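Local coordinates for 5-carboxymethyl-2-hydroxymuconate semialdehyde dehydrogenase (Thermus thermophilus, PDB 2D4E), which probably catalyses the NAD-dependent oxidation of 5-carboxymethyl-2-hydroxymuconate semialdehyde to the corresponding acid, as a tetrameric member of the aldehyde dehydrogenase family, at residues V108-D113 and N173-L178. Residues are numbered along the deposited sequence; the frame is centred on the assembly and turned at random.
With NA (sodium ion), chain I.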
loop_
_atom_site.group_PDB
_atom_site.type_symbol
_atom_site.label_atom_id
_atom_site.label_comp_id
_atom_site.label_asym_id
_atom_site.label_seq_id
_atom_site.Cartn_x
_atom_site.Cartn_y
_atom_site.Cartn_z
ATOM N N VAL C 108 -10.875 -17.831 35.427
ATOM C CA VAL C 108 -11.628 -17.882 36.672
ATOM C C VAL C 108 -11.725 -16.509 37.323
ATOM O O VAL C 108 -12.796 -16.088 37.766
ATOM C CB VAL C 108 -10.988 -18.868 37.675
ATOM C CG1 VAL C 108 -11.711 -18.789 39.010
ATOM C CG2 VAL C 108 -11.057 -20.291 37.123
ATOM N N MET C 109 -10.601 -15.810 37.375
ATOM C CA MET C 109 -10.564 -14.493 37.983
ATOM C C MET C 109 -11.565 -13.536 37.334
ATOM O O MET C 109 -12.401 -12.936 38.015
ATOM C CB MET C 109 -9.152 -13.918 37.872
ATOM C CG MET C 109 -8.956 -12.621 38.615
ATOM S SD MET C 109 -7.232 -12.114 38.560
ATOM C CE MET C 109 -6.478 -13.417 39.519
ATOM N N GLU C 110 -11.483 -13.399 36.015
ATOM C CA GLU C 110 -12.379 -12.495 35.311
ATOM C C GLU C 110 -13.828 -12.972 35.377
ATOM O O GLU C 110 -14.757 -12.162 35.408
ATOM C CB GLU C 110 -11.927 -12.335 33.857
ATOM C CG GLU C 110 -12.855 -11.480 33.013
ATOM C CD GLU C 110 -12.163 -10.887 31.797
ATOM O OE1 GLU C 110 -12.870 -10.526 30.833
ATOM O OE2 GLU C 110 -10.919 -10.772 31.809
ATOM N N CYS C 111 -14.020 -14.285 35.406
ATOM C CA CYS C 111 -15.359 -14.847 35.492
ATOM C C CYS C 111 -16.001 -14.425 36.817
ATOM O O CYS C 111 -17.113 -13.895 36.847
ATOM C CB CYS C 111 -15.285 -16.370 35.403
ATOM S SG CYS C 111 -16.855 -17.195 35.682
ATOM N N LEU C 112 -15.282 -14.653 37.912
ATOM C CA LEU C 112 -15.769 -14.295 39.238
ATOM C C LEU C 112 -16.033 -12.801 39.385
ATOM O O LEU C 112 -17.019 -12.390 39.993
ATOM C CB LEU C 112 -14.747 -14.704 40.303
ATOM C CG LEU C 112 -14.470 -16.190 40.534
ATOM C CD1 LEU C 112 -13.429 -16.343 41.634
ATOM C CD2 LEU C 112 -15.758 -16.895 40.928
ATOM N N ASP C 113 -15.133 -12.003 38.822
ATOM C CA ASP C 113 -15.170 -10.547 38.901
ATOM C C ASP C 113 -16.186 -9.852 37.989
ATOM O O ASP C 113 -16.822 -8.879 38.398
ATOM C CB ASP C 113 -13.753 -10.024 38.601
ATOM C CG ASP C 113 -13.465 -8.658 39.213
ATOM O OD1 ASP C 113 -14.276 -8.162 40.021
ATOM O OD2 ASP C 113 -12.397 -8.084 38.889
ATOM N N ASN C 173 -16.689 -4.861 31.283
ATOM C CA ASN C 173 -17.231 -6.112 30.758
ATOM C C ASN C 173 -16.233 -7.184 30.328
ATOM O O ASN C 173 -16.446 -8.365 30.614
ATOM C CB ASN C 173 -18.237 -5.819 29.630
ATOM C CG ASN C 173 -17.578 -5.351 28.355
ATOM O OD1 ASN C 173 -16.639 -4.551 28.379
ATOM N ND2 ASN C 173 -18.077 -5.838 27.223
ATOM N N ALA C 174 -15.148 -6.793 29.665
ATOM C CA ALA C 174 -14.141 -7.759 29.214
ATOM C C ALA C 174 -12.729 -7.218 29.470
ATOM O O ALA C 174 -11.991 -6.914 28.533
ATOM C CB ALA C 174 -14.335 -8.055 27.725
ATOM N N PRO C 175 -12.336 -7.123 30.751
ATOM C CA PRO C 175 -11.040 -6.625 31.230
ATOM C C PRO C 175 -9.790 -7.080 30.488
ATOM O O PRO C 175 -9.035 -6.255 29.979
ATOM C CB PRO C 175 -11.026 -7.061 32.694
ATOM C CG PRO C 175 -12.459 -6.979 33.066
ATOM C CD PRO C 175 -13.141 -7.619 31.880
ATOM N N LEU C 176 -9.563 -8.387 30.431
ATOM C CA LEU C 176 -8.371 -8.903 29.764
ATOM C C LEU C 176 -8.340 -8.655 28.259
ATOM O O LEU C 176 -7.366 -8.120 27.733
ATOM C CB LEU C 176 -8.215 -10.403 30.026
ATOM C CG LEU C 176 -6.885 -10.978 29.535
ATOM C CD1 LEU C 176 -5.741 -10.394 30.363
ATOM C CD2 LEU C 176 -6.900 -12.490 29.646
ATOM N N MET C 177 -9.404 -9.051 27.568
ATOM C CA MET C 177 -9.471 -8.887 26.115
ATOM C C MET C 177 -9.388 -7.439 25.649
ATOM O O MET C 177 -8.636 -7.117 24.733
ATOM C CB MET C 177 -10.755 -9.527 25.575
ATOM C CG MET C 177 -11.038 -9.280 24.101
ATOM S SD MET C 177 -9.749 -9.884 23.009
ATOM C CE MET C 177 -9.572 -8.482 21.900
ATOM N N LEU C 178 -10.154 -6.563 26.284
ATOM C CA LEU C 178 -10.165 -5.165 25.888
ATOM C C LEU C 178 -8.931 -4.358 26.285
ATOM O O LEU C 178 -8.619 -3.361 25.643
ATOM C CB LEU C 178 -11.434 -4.499 26.413
ATOM C CG LEU C 178 -12.707 -5.189 25.906
ATOM C CD1 LEU C 178 -13.917 -4.461 26.439
ATOM C CD2 LEU C 178 -12.722 -5.216 24.384
HETATM NA NA NA I . -16.590 -7.326 40.149
HETATM O O HOH W 1 -11.665 -10.702 28.555
HETATM O O HOH W 2 -15.592 -10.981 30.926
HETATM O O HOH W 3 -18.602 -5.904 40.109
#
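Glu-110, on helix 103-114, meets Pro-175 and Leu-176 in the first turn of helix 175-188, a buried example of a carboxylate serving the amino end of a helix. With CG anti to the backbone N (chi1 176°) and the chain extended beyond it, the side chain reaches straight across and sets its carboxylate at the start of helix 175-188. Glu-110 OE2 accepts a hydrogen bond from Leu-176 N at 3.1 Å, on its syn side but 29° out of the carboxylate plane; the N-H points well at it, at 159°. Beside this bond, Leu-176 CB lies 3.3 Å from Glu-110 OE2. The other oxygen turns to the proline ring: Glu-110 OE1 lies 3.1 Å from Pro-175 CD, a van der Waals touch, and the proline nitrogen, having no hydrogen, cannot bond to it. Glu-110 OE1 instead accepts from two waters, one at 2.6 Å that in turn accepts the N-H of Met-177, the other at 2.8 Å that also donates to Asn-173 O. Thr-204 of helix 203-214 packs against both Glu-110 and Leu-176, while Asn-173 and Leu-178 touch the bound NAD. Replacing Glu-110 by a glutamine removes the negative charge and would probably leave either Leu-176 N-H or the two waters facing an NH2 group, without their acceptor. Directly and through water, one acid thus serves two first-turn N-H groups, and the helix dipole would be expected to stabilise its negative charge.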